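Local coordinates for uncharacterized protein DUF1344 (Bacteroides vulgatus ATCC 8482, PDB 3K6O) that is of unknown function, a NigD-like protein that pairs an N-terminal OB domain with a C-terminal beta-sandwich domain, at residues 32-36 with 58-63; 80-84 with 220-224. One frame throughout, in Å; residues are numbered along the deposited sequence.

Interaction 1: 32-36 with 58-63; sequences YLVLD and RIFGNY
Asp36 and Arg58 meet in a two-pronged salt bridge, Arg58 NH2 reaching Asp36 OD2 at 2.8 Å and Arg58 NH1 reaching Asp36 OD1 at 2.9 Å. Each nitrogen takes one oxygen, on its syn lone pair, so the pairing is end-on; the 19° between carboxylate and guanidinium planes makes it nearly coplanar. The NH2 bond is the straighter, 173° at the hydrogen, whereas OD1 sits off the guanidinium plane. Beside this pair lies an apolar patch: Leu33 CD2 touches Ile59 CD1 at 3.9 Å, Leu33 CD1 approaches Tyr63 CE1 at 3.9 Å, and Leu35 CD2 meets the same ring 4.1 Å from Tyr63 CE2. The arginine leaves with CG anti to the backbone N (chi1 -172°) and bends at chi2, which carries its head across to the loop after strand 32-34. Second-shell bonds fix that head: NE goes to Ser171 OG and NH2 also to Asn119 OD1, on strands 165-173 and 117-125, linking the OB and beta-sandwich parts. With an alanine in place of Asp36, the guanidinium is likely to lose its carboxylate mate and the loop its tie to strand 58-66. Tyr63 OH is anchored on Ala18 O. Strand 16-23 pairs antiparallel with 32-34 and 58-66, and strand 75-93 flanks the other edge of 58-66; Leu33, Ile59 and Tyr63 meet inside the OB domain, the Asp36-Arg58 pair at its border with the C-terminal domain.

Interaction 2: 80-84 with 220-224; sequences NDYTL and LAELK
A classic beta bulge, in which Asn80 and Asp81 both face Asn62, begins the strand segment on which the C-terminal tail docks through Asp81, Thr83, Leu220 and Lys224. Leu220, from the last helix, runs alongside Thr83, pointing the other way; its CD1 lies 3.5 Å from Thr83 CG2, closer than usual for two carbons and evidence of tight packing. The other branch, Leu220 CD2, rests against Asp81, 4.1 Å from Asp81 CB. Thr83 places CG2 between its backbone N and carbonyl carbon (chi1 -170° for OG1), and this turns the methyl toward the tail, where Leu223 CB also borders it at 4.2 Å. Lys224 runs back toward the strand and bends at chi4, laying CE 3.3 Å from Asp81 OD1. Its NZ is 3.4 Å from the same oxygen, Asp81 OD1, a long salt bridge, and makes a weak hydrogen bond to Tyr82 O at 3.4 Å. One ammonium thus joins a side-chain and a backbone oxygen, loosely in both cases. Asp81 OD1 also accepts a weak bond from Tyr82 N at 2.8 Å, bent to 122°, which may contribute a little to holding the carboxylate's orientation. The tail curls through a type I beta turn from Ala221 to Lys224, with Lys224 N bonded to Ala221 O, while Leu223 reaches on to Phe60, Pro167 and Met169. The arrangement is a C-terminal helix and terminal turn folded back onto a bulged strand of the OB domain.

How the interactions relate
From the N terminus, strand 32-34 comes first, and interaction 1 closes a loop of 21 intervening residues when 58-63 comes back to it. The chain then turns into strand 75-93, the antiparallel neighbour of 58-66, where interaction 2 opens; it closes only 135 residues later, at the C terminus, after the chain has passed through the beta-sandwich domain. The two loops therefore follow in series, neither enclosing nor crossing the other. Their centres lie 11 Å apart and they touch: Asn62 OD1 is 2.8 Å from Asn80 ND2, and Phe60 O packs on Leu220 CD1. Interaction 1 ties two strands within the OB domain, interaction 2 lays the C-terminal tail on strand 75-93, and the 58-66/75-93 pairing connects them.

Interaction 1: 32-36 with 58-63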
loop_
_atom_site.group_PDB
_atom_site.type_symbol
_atom_site.label_atom_id
_atom_site.label_comp_id
_atom_site.label_asym_id
_atom_site.label_seq_id
_atom_site.Cartn_x
_atom_site.Cartn_y
_atom_site.Cartn_z
ATOM N N TYR A 32 16.643 1.396 -8.748
ATOM C CA TYR A 32 15.701 2.004 -9.661
ATOM C C TYR A 32 14.330 1.799 -9.102
ATOM O O TYR A 32 14.172 1.093 -8.119
ATOM C CB TYR A 32 15.850 1.468 -11.100
ATOM C CG TYR A 32 15.598 -0.020 -11.303
ATOM C CD1 TYR A 32 14.331 -0.503 -11.568
ATOM C CD2 TYR A 32 16.641 -0.933 -11.251
ATOM C CE1 TYR A 32 14.111 -1.880 -11.768
ATOM C CE2 TYR A 32 16.430 -2.274 -11.456
ATOM C CZ TYR A 32 15.163 -2.743 -11.713
ATOM O OH TYR A 32 14.965 -4.088 -11.871
ATOM N N LEU A 33 13.353 2.463 -9.698
ATOM C CA LEU A 33 12.001 2.451 -9.189
ATOM C C LEU A 33 11.090 1.742 -10.191
ATOM O O LEU A 33 11.296 1.858 -11.407
ATOM C CB LEU A 33 11.526 3.855 -8.956
ATOM C CG LEU A 33 12.388 4.643 -7.991
ATOM C CD1 LEU A 33 11.826 6.042 -7.899
ATOM C CD2 LEU A 33 12.459 3.949 -6.626
ATOM N N VAL A 34 10.118 0.987 -9.683
ATOM C CA VAL A 34 9.126 0.337 -10.535
ATOM C C VAL A 34 7.773 0.874 -10.130
ATOM O O VAL A 34 7.385 0.741 -8.982
ATOM C CB VAL A 34 9.187 -1.195 -10.378
ATOM C CG1 VAL A 34 8.122 -1.923 -11.260
ATOM C CG2 VAL A 34 10.640 -1.693 -10.674
ATOM N N LEU A 35 7.070 1.516 -11.056
ATOM C CA LEU A 35 5.697 1.965 -10.808
ATOM C C LEU A 35 4.781 0.742 -10.735
ATOM O O LEU A 35 5.169 -0.356 -11.151
ATOM C CB LEU A 35 5.229 2.926 -11.918
ATOM C CG LEU A 35 5.879 4.294 -11.986
ATOM C CD1 LEU A 35 5.337 5.126 -13.201
ATOM C CD2 LEU A 35 5.661 5.026 -10.645
ATOM N N ASP A 36 3.584 0.908 -10.191
ATOM C CA ASP A 36 2.701 -0.242 -9.996
ATOM C C ASP A 36 2.182 -0.766 -11.363
ATOM O O ASP A 36 1.802 -1.923 -11.480
ATOM C CB ASP A 36 1.542 0.095 -9.038
ATOM C CG ASP A 36 1.983 0.146 -7.578
ATOM O OD1 ASP A 36 3.111 -0.319 -7.307
ATOM O OD2 ASP A 36 1.222 0.633 -6.694
ATOM N N ARG A 58 9.237 0.154 -0.363
ATOM C CA ARG A 58 8.132 0.803 -1.008
ATOM C C ARG A 58 8.187 2.296 -0.682
ATOM O O ARG A 58 8.407 2.664 0.488
ATOM C CB ARG A 58 6.859 0.230 -0.423
ATOM C CG ARG A 58 5.615 0.673 -1.126
ATOM C CD ARG A 58 5.045 -0.400 -1.982
ATOM N NE ARG A 58 3.688 -0.078 -2.469
ATOM C CZ ARG A 58 3.372 0.096 -3.754
ATOM N NH1 ARG A 58 4.295 0.008 -4.708
ATOM N NH2 ARG A 58 2.111 0.353 -4.086
ATOM N N ILE A 59 7.942 3.145 -1.687
ATOM C CA ILE A 59 7.873 4.591 -1.449
ATOM C C ILE A 59 6.609 5.241 -2.015
ATOM O O ILE A 59 6.003 4.749 -2.977
ATOM C CB ILE A 59 9.140 5.315 -2.015
ATOM C CG1 ILE A 59 9.178 5.307 -3.552
ATOM C CG2 ILE A 59 10.379 4.651 -1.462
ATOM C CD1 ILE A 59 10.326 6.143 -4.163
ATOM N N PHE A 60 6.246 6.378 -1.431
ATOM C CA PHE A 60 5.246 7.284 -1.986
ATOM C C PHE A 60 6.081 8.489 -2.411
ATOM O O PHE A 60 6.649 9.214 -1.574
ATOM C CB PHE A 60 4.207 7.606 -0.905
ATOM C CG PHE A 60 3.010 8.374 -1.381
ATOM C CD1 PHE A 60 2.286 7.979 -2.494
ATOM C CD2 PHE A 60 2.560 9.466 -0.668
ATOM C CE1 PHE A 60 1.147 8.696 -2.903
ATOM C CE2 PHE A 60 1.435 10.182 -1.069
ATOM C CZ PHE A 60 0.725 9.794 -2.171
ATOM N N GLY A 61 6.210 8.672 -3.718
ATOM C CA GLY A 61 7.218 9.563 -4.244
ATOM C C GLY A 61 6.718 10.680 -5.119
ATOM O O GLY A 61 5.570 10.678 -5.545
ATOM N N ASN A 62 7.618 11.638 -5.356
ATOM C CA ASN A 62 7.403 12.797 -6.192
ATOM C C ASN A 62 8.414 12.766 -7.357
ATOM O O ASN A 62 9.587 12.983 -7.136
ATOM C CB ASN A 62 7.598 14.065 -5.336
ATOM C CG ASN A 62 7.403 15.335 -6.108
ATOM O OD1 ASN A 62 7.566 15.380 -7.332
ATOM N ND2 ASN A 62 7.067 16.398 -5.397
ATOM N N TYR A 63 7.934 12.507 -8.572
ATOM C CA TYR A 63 8.773 12.325 -9.760
ATOM C C TYR A 63 8.496 13.377 -10.805
ATOM O O TYR A 63 7.368 13.854 -10.930
ATOM C CB TYR A 63 8.537 10.929 -10.385
ATOM C CG TYR A 63 8.233 9.866 -9.362
ATOM C CD1 TYR A 63 9.192 9.498 -8.417
ATOM C CD2 TYR A 63 6.996 9.257 -9.309
ATOM C CE1 TYR A 63 8.932 8.545 -7.435
ATOM C CE2 TYR A 63 6.707 8.274 -8.313
ATOM C CZ TYR A 63 7.691 7.944 -7.383
ATOM O OH TYR A 63 7.459 7.022 -6.406
#

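Interaction 2: 80-84 with 220-224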
loop_
_atom_site.group_PDB
_atom_site.type_symbol
_atom_site.label_atom_id
_atom_site.label_comp_id
_atom_site.label_asym_id
_atom_site.label_seq_id
_atom_site.Cartn_x
_atom_site.Cartn_y
_atom_site.Cartn_z
ATOM N N ASN A 80 12.217 13.978 -6.851
ATOM C CA ASN A 80 12.097 15.247 -6.114
ATOM C C ASN A 80 11.969 15.051 -4.597
ATOM O O ASN A 80 12.432 15.867 -3.839
ATOM C CB ASN A 80 10.893 16.071 -6.606
ATOM C CG ASN A 80 10.938 16.383 -8.104
ATOM O OD1 ASN A 80 11.964 16.812 -8.633
ATOM N ND2 ASN A 80 9.807 16.179 -8.787
ATOM N N ASP A 81 11.364 13.958 -4.172
ATOM C CA ASP A 81 11.034 13.718 -2.771
ATOM C C ASP A 81 10.365 12.373 -2.678
ATOM O O ASP A 81 9.863 11.846 -3.691
ATOM C CB ASP A 81 10.039 14.770 -2.268
ATOM C CG ASP A 81 9.996 14.884 -0.763
ATOM O OD1 ASP A 81 10.734 14.187 -0.056
ATOM O OD2 ASP A 81 9.175 15.682 -0.286
ATOM N N TYR A 82 10.358 11.809 -1.477
ATOM C CA TYR A 82 9.521 10.665 -1.210
ATOM C C TYR A 82 9.396 10.427 0.284
ATOM O O TYR A 82 10.076 11.061 1.094
ATOM C CB TYR A 82 10.082 9.416 -1.896
ATOM C CG TYR A 82 11.420 8.970 -1.357
ATOM C CD1 TYR A 82 12.580 9.525 -1.822
ATOM C CD2 TYR A 82 11.515 8.002 -0.373
ATOM C CE1 TYR A 82 13.786 9.135 -1.326
ATOM C CE2 TYR A 82 12.729 7.614 0.123
ATOM C CZ TYR A 82 13.855 8.198 -0.362
ATOM O OH TYR A 82 15.082 7.808 0.082
ATOM N N THR A 83 8.511 9.513 0.645
ATOM C CA THR A 83 8.476 8.991 2.002
ATOM C C THR A 83 8.406 7.482 1.953
ATOM O O THR A 83 7.892 6.912 0.983
ATOM C CB THR A 83 7.317 9.580 2.827
ATOM O OG1 THR A 83 7.487 9.201 4.200
ATOM C CG2 THR A 83 5.945 9.090 2.316
ATOM N N LEU A 84 8.981 6.821 2.952
ATOM C CA LEU A 84 8.944 5.366 3.005
ATOM C C LEU A 84 7.565 4.892 3.388
ATOM O O LEU A 84 6.926 5.440 4.282
ATOM C CB LEU A 84 9.951 4.814 4.010
ATOM C CG LEU A 84 11.408 4.873 3.553
ATOM C CD1 LEU A 84 12.334 4.415 4.697
ATOM C CD2 LEU A 84 11.613 4.037 2.278
ATOM N N LEU A 220 1.707 13.857 0.100
ATOM C CA LEU A 220 3.024 13.375 0.493
ATOM C C LEU A 220 3.572 14.153 1.706
ATOM O O LEU A 220 4.051 13.536 2.661
ATOM C CB LEU A 220 3.983 13.459 -0.686
ATOM C CG LEU A 220 5.471 13.233 -0.385
ATOM C CD1 LEU A 220 5.696 11.870 0.240
ATOM C CD2 LEU A 220 6.289 13.365 -1.649
ATOM N N ALA A 221 3.495 15.488 1.672
ATOM C CA ALA A 221 3.959 16.315 2.806
ATOM C C ALA A 221 3.315 15.898 4.132
ATOM O O ALA A 221 4.014 15.686 5.133
ATOM C CB ALA A 221 3.722 17.830 2.540
ATOM N N GLU A 222 1.992 15.761 4.138
ATOM C CA GLU A 222 1.275 15.283 5.323
ATOM C C GLU A 222 1.828 13.995 5.964
ATOM O O GLU A 222 1.599 13.779 7.145
ATOM C CB GLU A 222 -0.190 15.026 4.981
ATOM C CG GLU A 222 -1.056 16.262 4.852
ATOM C CD GLU A 222 -2.444 15.941 4.266
ATOM O OE1 GLU A 222 -2.836 14.731 4.223
ATOM O OE2 GLU A 222 -3.132 16.917 3.852
ATOM N N LEU A 223 2.500 13.131 5.195
ATOM C CA LEU A 223 2.934 11.814 5.716
ATOM C C LEU A 223 4.334 11.779 6.333
ATOM O O LEU A 223 4.757 10.740 6.837
ATOM C CB LEU A 223 2.867 10.735 4.632
ATOM C CG LEU A 223 1.534 10.148 4.188
ATOM C CD1 LEU A 223 1.796 9.245 2.973
ATOM C CD2 LEU A 223 0.871 9.360 5.291
ATOM N N LYS A 224 5.062 12.886 6.260
ATOM C CA LYS A 224 6.383 12.989 6.894
ATOM C C LYS A 224 6.225 13.402 8.342
ATOM O O LYS A 224 5.816 14.511 8.652
ATOM C CB LYS A 224 7.263 13.993 6.151
ATOM C CG LYS A 224 7.652 13.526 4.741
ATOM C CD LYS A 224 8.198 14.669 3.896
ATOM C CE LYS A 224 9.097 14.173 2.778
ATOM N NZ LYS A 224 10.381 13.621 3.310
ATOM O OXT LYS A 224 6.478 12.628 9.251
#